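Local coordinates for D-alanyl-D-alanine carboxypeptidase (Penicillin binding protein) family protein (Francisella tularensis subsp. tularensis, PDB 6OSU), which probably removes the C-terminal D-alanine from peptidoglycan precursor peptides, as a serine D-alanyl-D-alanine carboxypeptidase of the peptidase S11 family, at residues A[41-46]-A[178-183]; A[107-112]-A[207-212]; A[185-190]-A[297-302]. All coordinates share one frame; numbering follows the deposited sequence.

Interaction 1. Residues A[41-46]-A[178-183]; sequences VTMDYR and DMALLA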
ATOM      1  N   VAL A  41      -3.104  10.527   2.064  1.00 48.88           N
ATOM      2  CA  VAL A  41      -4.035   9.829   1.184  1.00 48.44           C
ATOM      3  C   VAL A  41      -4.323   8.460   1.784  1.00 47.22           C
ATOM      4  O   VAL A  41      -3.447   7.834   2.387  1.00 47.03           O
ATOM      5  CB  VAL A  41      -3.487   9.708  -0.256  1.00 48.38           C
ATOM      6  CG1 VAL A  41      -2.323   8.731  -0.312  1.00 46.04           C
ATOM      7  CG2 VAL A  41      -4.599   9.286  -1.221  1.00 48.83           C
ATOM      8  N   THR A  42      -5.567   8.009   1.639  1.00 48.22           N
ATOM      9  CA  THR A  42      -5.973   6.667   2.029  1.00 49.72           C
ATOM     10  C   THR A  42      -6.653   6.016   0.836  1.00 50.50           C
ATOM     11  O   THR A  42      -7.604   6.576   0.281  1.00 51.56           O
ATOM     12  CB  THR A  42      -6.917   6.676   3.239  1.00 52.44           C
ATOM     13  OG1 THR A  42      -6.331   7.433   4.305  1.00 54.75           O
ATOM     14  CG2 THR A  42      -7.177   5.251   3.725  1.00 51.42           C
ATOM     15  N   MET A  43      -6.169   4.841   0.449  1.00 50.09           N
ATOM     16  CA  MET A  43      -6.621   4.170  -0.760  1.00 51.46           C
ATOM     17  C   MET A  43      -6.938   2.714  -0.456  1.00 51.00           C
ATOM     18  O   MET A  43      -6.213   2.057   0.296  1.00 50.10           O
ATOM     19  CB  MET A  43      -5.552   4.268  -1.861  1.00 51.94           C
ATOM     20  CG  MET A  43      -5.738   3.308  -3.015  1.00 54.06           C
ATOM     21  SD  MET A  43      -4.346   3.338  -4.161  1.00 55.10           S
ATOM     22  CE  MET A  43      -4.450   5.019  -4.771  1.00 55.33           C
ATOM     23  N   ASP A  44      -8.029   2.217  -1.035  1.00 52.37           N
ATOM     24  CA  ASP A  44      -8.350   0.799  -0.946  1.00 53.21           C
ATOM     25  C   ASP A  44      -7.509   0.010  -1.941  1.00 53.19           C
ATOM     26  O   ASP A  44      -7.276   0.449  -3.071  1.00 53.43           O
ATOM     27  CB  ASP A  44      -9.840   0.561  -1.200  1.00 54.93           C
ATOM     28  CG  ASP A  44     -10.198  -0.914  -1.217  1.00 56.49           C
ATOM     29  OD1 ASP A  44     -10.188  -1.520  -2.309  1.00 57.16           O
ATOM     30  OD2 ASP A  44     -10.466  -1.474  -0.132  1.00 57.06           O
ATOM     31  N   TYR A  45      -7.052  -1.166  -1.514  1.00 53.61           N
ATOM     32  CA  TYR A  45      -6.067  -1.903  -2.296  1.00 52.60           C
ATOM     33  C   TYR A  45      -6.692  -2.539  -3.531  1.00 53.10           C
ATOM     34  O   TYR A  45      -6.140  -2.447  -4.634  1.00 54.17           O
ATOM     35  CB  TYR A  45      -5.392  -2.962  -1.425  1.00 52.62           C
ATOM     36  CG  TYR A  45      -4.614  -3.977  -2.226  1.00 52.91           C
ATOM     37  CD1 TYR A  45      -3.455  -3.616  -2.903  1.00 51.52           C
ATOM     38  CD2 TYR A  45      -5.043  -5.296  -2.313  1.00 54.68           C
ATOM     39  CE1 TYR A  45      -2.748  -4.538  -3.646  1.00 53.14           C
ATOM     40  CE2 TYR A  45      -4.339  -6.227  -3.050  1.00 55.67           C
ATOM     41  CZ  TYR A  45      -3.193  -5.843  -3.713  1.00 55.67           C
ATOM     42  OH  TYR A  45      -2.492  -6.767  -4.448  1.00 57.95           O
ATOM     43  N   ARG A  46      -7.844  -3.191  -3.371  1.00 52.84           N
ATOM     44  CA  ARG A  46      -8.407  -3.949  -4.483  1.00 54.59           C
ATOM     45  C   ARG A  46      -9.076  -3.047  -5.517  1.00 55.96           C
ATOM     46  O   ARG A  46      -9.000  -3.321  -6.719  1.00 58.40           O
ATOM     47  CB  ARG A  46      -9.389  -4.996  -3.957  1.00 56.58           C
ATOM     48  CG  ARG A  46      -8.702  -6.203  -3.333  1.00 56.99           C
ATOM     49  CD  ARG A  46      -9.701  -7.219  -2.815  1.00 59.63           C
ATOM     50  NE  ARG A  46     -10.517  -6.682  -1.730  1.00 61.52           N
ATOM     51  CZ  ARG A  46     -11.405  -7.395  -1.043  1.00 65.62           C
ATOM     52  NH1 ARG A  46     -11.591  -8.680  -1.326  1.00 69.47           N
ATOM     53  NH2 ARG A  46     -12.109  -6.828  -0.072  1.00 64.80           N
ATOM     54  N   ASP A 178       1.303   9.502  -5.368  1.00 54.73           N
ATOM     55  CA  ASP A 178       2.299   8.703  -6.075  1.00 55.81           C
ATOM     56  C   ASP A 178       2.832   7.580  -5.196  1.00 54.40           C
ATOM     57  O   ASP A 178       3.074   6.466  -5.678  1.00 52.83           O
ATOM     58  CB  ASP A 178       3.444   9.591  -6.554  1.00 58.91           C
ATOM     59  CG  ASP A 178       3.160  10.240  -7.898  1.00 62.56           C
ATOM     60  OD1 ASP A 178       1.995  10.193  -8.356  1.00 63.34           O
ATOM     61  OD2 ASP A 178       4.109  10.785  -8.502  1.00 64.03           O
ATOM     62  N   MET A 179       3.021   7.849  -3.901  1.00 54.88           N
ATOM     63  CA  MET A 179       3.536   6.819  -3.007  1.00 53.67           C
ATOM     64  C   MET A 179       2.501   5.733  -2.745  1.00 52.15           C
ATOM     65  O   MET A 179       2.865   4.566  -2.556  1.00 50.59           O
ATOM     66  CB  MET A 179       4.008   7.449  -1.698  1.00 54.86           C
ATOM     67  CG  MET A 179       5.421   8.002  -1.780  1.00 56.31           C
ATOM     68  SD  MET A 179       6.622   6.671  -1.970  1.00 57.47           S
ATOM     69  CE  MET A 179       8.019   7.555  -2.667  1.00 59.25           C
ATOM     70  N   ALA A 180       1.213   6.086  -2.743  1.00 52.27           N
ATOM     71  CA  ALA A 180       0.175   5.068  -2.623  1.00 50.22           C
ATOM     72  C   ALA A 180       0.109   4.203  -3.875  1.00 49.81           C
ATOM     73  O   ALA A 180      -0.122   2.991  -3.790  1.00 50.64           O
ATOM     74  CB  ALA A 180      -1.178   5.726  -2.344  1.00 49.61           C
ATOM     75  N   LEU A 181       0.308   4.808  -5.047  1.00 49.82           N
ATOM     76  CA  LEU A 181       0.358   4.024  -6.276  1.00 50.72           C
ATOM     77  C   LEU A 181       1.511   3.030  -6.238  1.00 49.81           C
ATOM     78  O   LEU A 181       1.345   1.857  -6.596  1.00 48.95           O
ATOM     79  CB  LEU A 181       0.478   4.954  -7.484  1.00 52.51           C
ATOM     80  CG  LEU A 181      -0.769   5.776  -7.834  1.00 55.26           C
ATOM     81  CD1 LEU A 181      -0.440   6.869  -8.837  1.00 57.47           C
ATOM     82  CD2 LEU A 181      -1.870   4.875  -8.379  1.00 56.36           C
ATOM     83  N   LEU A 182       2.686   3.478  -5.788  1.00 48.97           N
ATOM     84  CA  LEU A 182       3.833   2.585  -5.678  1.00 48.32           C
ATOM     85  C   LEU A 182       3.542   1.436  -4.720  1.00 47.34           C
ATOM     86  O   LEU A 182       3.799   0.267  -5.036  1.00 45.80           O
ATOM     87  CB  LEU A 182       5.063   3.371  -5.222  1.00 47.54           C
ATOM     88  CG  LEU A 182       6.318   2.546  -4.930  1.00 46.36           C
ATOM     89  CD1 LEU A 182       6.717   1.754  -6.158  1.00 46.39           C
ATOM     90  CD2 LEU A 182       7.456   3.453  -4.477  1.00 45.89           C
ATOM     91  N   ALA A 183       2.988   1.751  -3.546  1.00 46.27           N
ATOM     92  CA  ALA A 183       2.705   0.711  -2.560  1.00 43.86           C
ATOM     93  C   ALA A 183       1.721  -0.315  -3.109  1.00 44.74           C
ATOM     94  O   ALA A 183       1.935  -1.523  -2.976  1.00 45.22           O
ATOM     95  CB  ALA A 183       2.169   1.338  -1.275  1.00 43.03           C
TER

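Interaction 2. Residues A[107-112]-A[207-212]; sequences AGAKVS and TKQDSV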
ATOM      1  N   ALA A 107      32.880  -3.462   4.617  1.00 74.82           N
ATOM      2  CA  ALA A 107      33.464  -3.415   3.285  1.00 74.39           C
ATOM      3  C   ALA A 107      34.242  -4.693   2.999  1.00 75.67           C
ATOM      4  O   ALA A 107      34.970  -5.203   3.856  1.00 76.79           O
ATOM      5  CB  ALA A 107      34.381  -2.201   3.152  1.00 75.25           C
ATOM      6  N   GLY A 108      34.089  -5.209   1.781  1.00 75.82           N
ATOM      7  CA  GLY A 108      34.752  -6.430   1.375  1.00 78.08           C
ATOM      8  C   GLY A 108      34.009  -7.704   1.713  1.00 78.13           C
ATOM      9  O   GLY A 108      34.415  -8.780   1.254  1.00 80.16           O
ATOM     10  N   ALA A 109      32.937  -7.620   2.493  1.00 76.25           N
ATOM     11  CA  ALA A 109      32.134  -8.784   2.824  1.00 76.35           C
ATOM     12  C   ALA A 109      31.082  -9.041   1.749  1.00 74.90           C
ATOM     13  O   ALA A 109      30.717  -8.157   0.972  1.00 73.98           O
ATOM     14  CB  ALA A 109      31.455  -8.597   4.181  1.00 75.07           C
ATOM     15  N   LYS A 110      30.606 -10.281   1.708  1.00 74.87           N
ATOM     16  CA  LYS A 110      29.461 -10.658   0.894  1.00 73.66           C
ATOM     17  C   LYS A 110      28.247 -10.818   1.800  1.00 70.39           C
ATOM     18  O   LYS A 110      28.344 -11.398   2.885  1.00 72.50           O
ATOM     19  CB  LYS A 110      29.723 -11.960   0.136  1.00 77.92           C
ATOM     20  CG  LYS A 110      30.907 -11.931  -0.828  1.00 81.70           C
ATOM     21  CD  LYS A 110      30.580 -11.182  -2.113  1.00 82.27           C
ATOM     22  CE  LYS A 110      31.469 -11.638  -3.269  1.00 85.98           C
ATOM     23  NZ  LYS A 110      31.115 -13.007  -3.748  1.00 88.67           N
ATOM     24  N   VAL A 111      27.109 -10.286   1.361  1.00 64.75           N
ATOM     25  CA  VAL A 111      25.860 -10.366   2.108  1.00 61.46           C
ATOM     26  C   VAL A 111      24.751 -10.755   1.142  1.00 61.75           C
ATOM     27  O   VAL A 111      24.708 -10.270   0.006  1.00 61.80           O
ATOM     28  CB  VAL A 111      25.531  -9.033   2.821  1.00 57.70           C
ATOM     29  CG1 VAL A 111      24.205  -9.124   3.549  1.00 56.21           C
ATOM     30  CG2 VAL A 111      26.640  -8.654   3.797  1.00 57.53           C
ATOM     31  N   SER A 112      23.860 -11.639   1.586  1.00 62.56           N
ATOM     32  CA  SER A 112      22.785 -12.098   0.722  1.00 62.19           C
ATOM     33  C   SER A 112      21.781 -10.976   0.456  1.00 59.56           C
ATOM     34  O   SER A 112      21.682  -9.998   1.204  1.00 58.18           O
ATOM     35  CB  SER A 112      22.073 -13.304   1.340  1.00 62.97           C
ATOM     36  OG  SER A 112      21.256 -12.915   2.428  1.00 61.47           O
ATOM     37  N   THR A 207      29.823  -9.833  13.127  1.00 73.28           N
ATOM     38  CA  THR A 207      31.076 -10.565  12.962  1.00 77.72           C
ATOM     39  C   THR A 207      31.017 -11.480  11.745  1.00 80.00           C
ATOM     40  O   THR A 207      31.870 -11.402  10.854  1.00 80.94           O
ATOM     41  CB  THR A 207      31.391 -11.367  14.227  1.00 79.33           C
ATOM     42  OG1 THR A 207      31.701 -10.471  15.303  1.00 78.96           O
ATOM     43  CG2 THR A 207      32.572 -12.297  13.988  1.00 81.64           C
ATOM     44  N   LYS A 208      30.013 -12.354  11.690  1.00 81.72           N
ATOM     45  CA  LYS A 208      29.831 -13.248  10.553  1.00 84.75           C
ATOM     46  C   LYS A 208      29.172 -12.572   9.360  1.00 83.33           C
ATOM     47  O   LYS A 208      29.173 -13.152   8.268  1.00 84.89           O
ATOM     48  CB  LYS A 208      28.994 -14.461  10.969  1.00 87.24           C
ATOM     49  CG  LYS A 208      29.784 -15.590  11.609  1.00 91.40           C
ATOM     50  CD  LYS A 208      28.950 -16.292  12.669  1.00 93.53           C
ATOM     51  CE  LYS A 208      29.421 -17.718  12.910  1.00 98.77           C
ATOM     52  NZ  LYS A 208      28.642 -18.693  12.094  1.00101.21           N
ATOM     53  N   GLN A 209      28.619 -11.373   9.540  1.00 79.83           N
ATOM     54  CA  GLN A 209      27.845 -10.681   8.510  1.00 78.17           C
ATOM     55  C   GLN A 209      26.683 -11.557   8.039  1.00 78.68           C
ATOM     56  O   GLN A 209      26.564 -11.926   6.869  1.00 81.20           O
ATOM     57  CB  GLN A 209      28.741 -10.251   7.346  1.00 79.04           C
ATOM     58  CG  GLN A 209      29.733  -9.152   7.697  1.00 78.80           C
ATOM     59  CD  GLN A 209      29.087  -7.784   7.750  1.00 76.42           C
ATOM     60  OE1 GLN A 209      28.819  -7.177   6.717  1.00 76.45           O
ATOM     61  NE2 GLN A 209      28.828  -7.292   8.958  1.00 74.66           N
ATOM     62  N   ASP A 210      25.831 -11.903   9.001  1.00 76.81           N
ATOM     63  CA  ASP A 210      24.604 -12.641   8.733  1.00 76.80           C
ATOM     64  C   ASP A 210      23.631 -12.376   9.873  1.00 72.86           C
ATOM     65  O   ASP A 210      24.015 -11.889  10.938  1.00 71.94           O
ATOM     66  CB  ASP A 210      24.864 -14.142   8.580  1.00 82.59           C
ATOM     67  CG  ASP A 210      23.718 -14.863   7.895  1.00 86.95           C
ATOM     68  OD1 ASP A 210      23.866 -15.229   6.710  1.00 89.68           O
ATOM     69  OD2 ASP A 210      22.660 -15.045   8.531  1.00 87.88           O
ATOM     70  N   SER A 211      22.368 -12.705   9.638  1.00 71.29           N
ATOM     71  CA  SER A 211      21.314 -12.458  10.610  1.00 69.80           C
ATOM     72  C   SER A 211      20.918 -13.745  11.328  1.00 72.23           C
ATOM     73  O   SER A 211      21.339 -14.849  10.976  1.00 74.94           O
ATOM     74  CB  SER A 211      20.095 -11.832   9.927  1.00 68.21           C
ATOM     75  OG  SER A 211      19.595 -12.680   8.909  1.00 69.59           O
ATOM     76  N   VAL A 212      20.101 -13.584  12.365  1.00 71.89           N
ATOM     77  CA  VAL A 212      19.534 -14.700  13.110  1.00 74.55           C
ATOM     78  C   VAL A 212      18.045 -14.446  13.279  1.00 75.72           C
ATOM     79  O   VAL A 212      17.631 -13.321  13.575  1.00 74.37           O
ATOM     80  CB  VAL A 212      20.212 -14.889  14.486  1.00 74.18           C
ATOM     81  CG1 VAL A 212      19.566 -16.043  15.246  1.00 76.12           C
ATOM     82  CG2 VAL A 212      21.699 -15.131  14.323  1.00 74.29           C
TER

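Interaction 3. Residues A[185-190]-A[297-302]; sequences SYIYNF and GERFIS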
ATOM      1  N   SER A 185       1.122  -1.157  -6.208  1.00 49.80           N
ATOM      2  CA  SER A 185       1.826  -2.000  -7.170  1.00 50.83           C
ATOM      3  C   SER A 185       2.727  -3.010  -6.464  1.00 49.69           C
ATOM      4  O   SER A 185       2.830  -4.169  -6.886  1.00 49.50           O
ATOM      5  CB  SER A 185       2.637  -1.123  -8.124  1.00 51.48           C
ATOM      6  OG  SER A 185       3.323  -1.909  -9.079  1.00 54.49           O
ATOM      7  N   TYR A 186       3.382  -2.585  -5.382  1.00 49.00           N
ATOM      8  CA  TYR A 186       4.277  -3.468  -4.638  1.00 49.27           C
ATOM      9  C   TYR A 186       3.516  -4.649  -4.043  1.00 50.00           C
ATOM     10  O   TYR A 186       3.932  -5.805  -4.187  1.00 50.51           O
ATOM     11  CB  TYR A 186       4.983  -2.662  -3.547  1.00 48.14           C
ATOM     12  CG  TYR A 186       6.296  -3.227  -3.061  1.00 48.44           C
ATOM     13  CD1 TYR A 186       7.421  -2.419  -2.969  1.00 48.65           C
ATOM     14  CD2 TYR A 186       6.406  -4.548  -2.662  1.00 49.08           C
ATOM     15  CE1 TYR A 186       8.622  -2.917  -2.512  1.00 48.85           C
ATOM     16  CE2 TYR A 186       7.603  -5.058  -2.205  1.00 49.86           C
ATOM     17  CZ  TYR A 186       8.707  -4.237  -2.133  1.00 50.44           C
ATOM     18  OH  TYR A 186       9.904  -4.736  -1.679  1.00 52.51           O
ATOM     19  N   ILE A 187       2.395  -4.374  -3.366  1.00 50.22           N
ATOM     20  CA  ILE A 187       1.577  -5.442  -2.789  1.00 51.75           C
ATOM     21  C   ILE A 187       1.188  -6.450  -3.857  1.00 52.20           C
ATOM     22  O   ILE A 187       1.201  -7.665  -3.628  1.00 54.19           O
ATOM     23  CB  ILE A 187       0.317  -4.862  -2.118  1.00 53.48           C
ATOM     24  CG1 ILE A 187       0.655  -3.675  -1.229  1.00 53.88           C
ATOM     25  CG2 ILE A 187      -0.391  -5.931  -1.309  1.00 54.43           C
ATOM     26  CD1 ILE A 187       1.608  -4.017  -0.192  1.00 54.38           C
ATOM     27  N   TYR A 188       0.825  -5.956  -5.036  1.00 51.85           N
ATOM     28  CA  TYR A 188       0.243  -6.808  -6.063  1.00 53.79           C
ATOM     29  C   TYR A 188       1.306  -7.643  -6.766  1.00 54.96           C
ATOM     30  O   TYR A 188       1.149  -8.858  -6.918  1.00 55.26           O
ATOM     31  CB  TYR A 188      -0.527  -5.943  -7.063  1.00 53.93           C
ATOM     32  CG  TYR A 188      -1.076  -6.708  -8.236  1.00 56.78           C
ATOM     33  CD1 TYR A 188      -2.220  -7.485  -8.109  1.00 58.14           C
ATOM     34  CD2 TYR A 188      -0.453  -6.652  -9.476  1.00 57.90           C
ATOM     35  CE1 TYR A 188      -2.727  -8.189  -9.185  1.00 60.36           C
ATOM     36  CE2 TYR A 188      -0.952  -7.351 -10.557  1.00 60.49           C
ATOM     37  CZ  TYR A 188      -2.087  -8.120 -10.405  1.00 61.58           C
ATOM     38  OH  TYR A 188      -2.583  -8.817 -11.482  1.00 64.53           O
ATOM     39  N   ASN A 189       2.401  -7.010  -7.188  1.00 55.54           N
ATOM     40  CA  ASN A 189       3.384  -7.705  -8.008  1.00 57.39           C
ATOM     41  C   ASN A 189       4.355  -8.538  -7.181  1.00 57.60           C
ATOM     42  O   ASN A 189       4.866  -9.547  -7.677  1.00 58.53           O
ATOM     43  CB  ASN A 189       4.155  -6.699  -8.865  1.00 57.10           C
ATOM     44  CG  ASN A 189       3.293  -6.082  -9.954  1.00 58.34           C
ATOM     45  OD1 ASN A 189       2.911  -4.913  -9.871  1.00 58.26           O
ATOM     46  ND2 ASN A 189       2.983  -6.865 -10.979  1.00 59.69           N
ATOM     47  N   PHE A 190       4.621  -8.154  -5.933  1.00 56.43           N
ATOM     48  CA  PHE A 190       5.665  -8.786  -5.127  1.00 57.19           C
ATOM     49  C   PHE A 190       5.148  -9.112  -3.731  1.00 57.19           C
ATOM     50  O   PHE A 190       5.598  -8.532  -2.737  1.00 56.23           O
ATOM     51  CB  PHE A 190       6.896  -7.882  -5.060  1.00 55.57           C
ATOM     52  CG  PHE A 190       7.285  -7.303  -6.392  1.00 55.76           C
ATOM     53  CD1 PHE A 190       7.627  -8.134  -7.447  1.00 56.95           C
ATOM     54  CD2 PHE A 190       7.311  -5.933  -6.588  1.00 54.67           C
ATOM     55  CE1 PHE A 190       7.983  -7.610  -8.674  1.00 57.59           C
ATOM     56  CE2 PHE A 190       7.672  -5.401  -7.812  1.00 55.38           C
ATOM     57  CZ  PHE A 190       8.007  -6.242  -8.857  1.00 57.15           C
ATOM     58  N   GLY A 297     -10.114  -9.382   4.791  1.00 88.02           N
ATOM     59  CA  GLY A 297     -10.038  -9.310   3.344  1.00 84.97           C
ATOM     60  C   GLY A 297      -9.953  -7.898   2.794  1.00 79.50           C
ATOM     61  O   GLY A 297      -9.726  -7.693   1.596  1.00 79.14           O
ATOM     62  N   GLU A 298     -10.132  -6.909   3.665  1.00 75.31           N
ATOM     63  CA  GLU A 298     -10.159  -5.504   3.271  1.00 70.34           C
ATOM     64  C   GLU A 298      -8.843  -4.843   3.681  1.00 64.11           C
ATOM     65  O   GLU A 298      -8.573  -4.660   4.874  1.00 64.36           O
ATOM     66  CB  GLU A 298     -11.360  -4.796   3.898  1.00 71.69           C
ATOM     67  CG  GLU A 298     -11.591  -3.378   3.413  1.00 70.64           C
ATOM     68  CD  GLU A 298     -12.320  -3.319   2.079  1.00 72.58           C
ATOM     69  OE1 GLU A 298     -12.458  -4.368   1.412  1.00 74.81           O
ATOM     70  OE2 GLU A 298     -12.757  -2.213   1.696  1.00 71.67           O
ATOM     71  N   ARG A 299      -8.021  -4.499   2.693  1.00 58.49           N
ATOM     72  CA  ARG A 299      -6.728  -3.870   2.919  1.00 54.24           C
ATOM     73  C   ARG A 299      -6.758  -2.427   2.440  1.00 52.22           C
ATOM     74  O   ARG A 299      -7.240  -2.133   1.340  1.00 52.00           O
ATOM     75  CB  ARG A 299      -5.602  -4.618   2.198  1.00 53.05           C
ATOM     76  CG  ARG A 299      -4.299  -3.834   2.156  1.00 50.71           C
ATOM     77  CD  ARG A 299      -3.237  -4.505   1.311  1.00 52.04           C
ATOM     78  NE  ARG A 299      -2.853  -5.805   1.847  1.00 55.48           N
ATOM     79  CZ  ARG A 299      -2.034  -5.975   2.881  1.00 55.75           C
ATOM     80  NH1 ARG A 299      -1.508  -4.925   3.500  1.00 53.69           N
ATOM     81  NH2 ARG A 299      -1.743  -7.198   3.297  1.00 58.23           N
ATOM     82  N   PHE A 300      -6.230  -1.530   3.265  1.00 50.61           N
ATOM     83  CA  PHE A 300      -6.109  -0.126   2.914  1.00 49.60           C
ATOM     84  C   PHE A 300      -4.650   0.298   2.953  1.00 48.10           C
ATOM     85  O   PHE A 300      -3.845  -0.244   3.715  1.00 47.47           O
ATOM     86  CB  PHE A 300      -6.938   0.762   3.850  1.00 48.62           C
ATOM     87  CG  PHE A 300      -8.394   0.811   3.496  1.00 49.26           C
ATOM     88  CD1 PHE A 300      -8.844   1.651   2.489  1.00 48.11           C
ATOM     89  CD2 PHE A 300      -9.312   0.012   4.160  1.00 50.59           C
ATOM     90  CE1 PHE A 300     -10.185   1.698   2.155  1.00 49.80           C
ATOM     91  CE2 PHE A 300     -10.654   0.054   3.832  1.00 52.25           C
ATOM     92  CZ  PHE A 300     -11.093   0.897   2.828  1.00 51.69           C
ATOM     93  N   ILE A 301      -4.319   1.276   2.118  1.00 47.51           N
ATOM     94  CA  ILE A 301      -2.988   1.861   2.061  1.00 46.83           C
ATOM     95  C   ILE A 301      -3.103   3.330   2.441  1.00 47.66           C
ATOM     96  O   ILE A 301      -3.940   4.056   1.892  1.00 49.47           O
ATOM     97  CB  ILE A 301      -2.366   1.689   0.665  1.00 46.75           C
ATOM     98  CG1 ILE A 301      -2.102   0.206   0.393  1.00 48.54           C
ATOM     99  CG2 ILE A 301      -1.091   2.513   0.534  1.00 45.08           C
ATOM    100  CD1 ILE A 301      -1.885  -0.118  -1.071  1.00 49.42           C
ATOM    101  N   SER A 302      -2.282   3.759   3.391  1.00 46.96           N
ATOM    102  CA  SER A 302      -2.263   5.140   3.844  1.00 48.90           C
ATOM    103  C   SER A 302      -0.854   5.693   3.722  1.00 47.90           C
ATOM    104  O   SER A 302       0.122   5.009   4.044  1.00 47.84           O
ATOM    105  CB  SER A 302      -2.739   5.268   5.291  1.00 53.80           C
ATOM    106  OG  SER A 302      -4.142   5.444   5.354  1.00 57.88           O
TER

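Interaction 1. Residues A[41-46]-A[178-183]
Met43 reaches from its strand to the helix at Ala180. Its CB points toward the helix and lies 4.6 Å from Ala180 CB. CG leaves CB anti to the backbone N (chi1 164°) and lies farther off, 5.2 Å from Ala180 CB. SD comes nearer again, 4.4 Å from Ala180 CB. The bend at chi3 (-64°) swings CE back alongside the helix, toward its N-terminal end. CE is the working tip: it sits 4.1 Å from Ala180 CB and 4.4 Å from Leu181 CD2. The CB of Leu181 starts out away from the strand, but its leucyl end comes back to meet the methionine methyl.

The strand belongs to the central antiparallel sheet of the transpeptidase domain, the fold shared with beta-lactamases. Helix 176-189 packs on one face of it. The strand and helix axes run 9.1 Å apart, with 30° between their directions. Alternation along the strand sends Val41 and Met43 to the helix, while Thr42 turns to the other face, where its OG1 bonds Ser302 OG.

Val41 supplies the second methyl at Ala180. Its CG1 touches Ala180 CB at 3.8 Å, so the small alanine side chain is met by both strand residues. Further along, Arg184 of the same helix bonds the carbonyls of Tyr45 and Arg46.

Interaction 2. Residues A[107-112]-A[207-212]
Gln209 lays its side chain against Ala109 and Val111. The contacts between the two segments are van der Waals ones. Ala109 CB is 4.0 Å from Gln209 CG and 3.9 Å from Gln209 OE1. Val111 adds CG2, also 3.9 Å from Gln209 OE1, and its side chain crosses that of Gln209 at a slant. The glutamine chain is bent at chi2 (-78°), which folds the amide back beside the two methyls. Trp204 of strand 201-205 packs on both Val111 and Gln209.

The polar bonds of the amide go to neighbouring loop backbone. Gln209 OE1 accepts from Lys106 N, just ahead of the 107-112 segment. Gln209 NE2 donates to the carbonyls of Tyr104 and Ala206. One amide thus ties the chain before Ala107 to the turn that carries the glutamine itself.

Backbone shape sets the position of this side chain. Gln209 and Asp210 both face Asn205 in a G1 beta bulge, where strand 201-205 turns back into strand 210-212. Gln209 takes the left-handed conformation there. Strand 210-212 is an outer strand of its small sheet, beside strand 201-205. Across the contact, strand 110-112 pairs with strand 88-90, so two separate small sheets come together here.

The amide is gripped at both of its ends, which fixes its rotation. Its oxygen can therefore lie buried beside two methyl groups without losing a polar partner.

Interaction 3. Residues A[185-190]-A[297-302]
Ile187 is the helix residue that meets the strand, and it touches two side chains there. Its CG2 branch lies over one face of the Arg299 guanidinium group, 4.0 Å from Arg299 NE and 4.1 Å from Arg299 CD. CG2, anti to the backbone N, is the branch that reaches the arginine. The other branch serves the second neighbour: Ile187 CG1 comes to 4.4 Å from Ile301 CD1.

Arg299 runs out from the strand nearly straight and then bends at chi3 (-63°). This bend brings the flat end of the arginine across the isoleucine. Its charged tip is held elsewhere. Arg299 NH2 forms a salt bridge with Asp275 OD1, and Arg299 NH1 bonds Ser292 OG.

These partners lie on strands 274-282 and 288-295 of the same five-stranded antiparallel sheet, so one arginine links three of its strands. Helix 176-189 packs on this face of the penicillin-binding fold. Helix 310-327 takes the other face, against Phe300 and Ser302. Within the sheet, strand 298-307 pairs with strand 39-44 on one side and strand 288-295 on the other.

Ile301 is buried and points at the helix with its CD1 leading. Its side chain is about 10 Å from that of Lys278, a predicted substrate-binding residue, so the packing lies near a residue of the probable active site, without touching it. Tyr45 and Tyr194 close in around the pair, each touching both Ile187 and Arg299.

Interactions 1 and 3 are neighbours, with centres 8 Å apart. Both join helix 176-189 to the five-stranded sheet. Interaction 1 uses strand 39-44 and the earlier part of the helix. Interaction 3 uses the adjacent strand 298-307 and the end of the helix. They meet directly: Arg46 NH2 forms a salt bridge with Glu298 OE1. Along the chain interaction 1 closes before interaction 3 opens, so early and late parts of the catalytic domain are packed on one helix. Interaction 2 is remote, its centre 34 Å from interaction 1 and 31 Å from interaction 3. It packs strand 110-112 and its preceding loop against the turn into strand 210-212; its segments alternate with theirs along the chain.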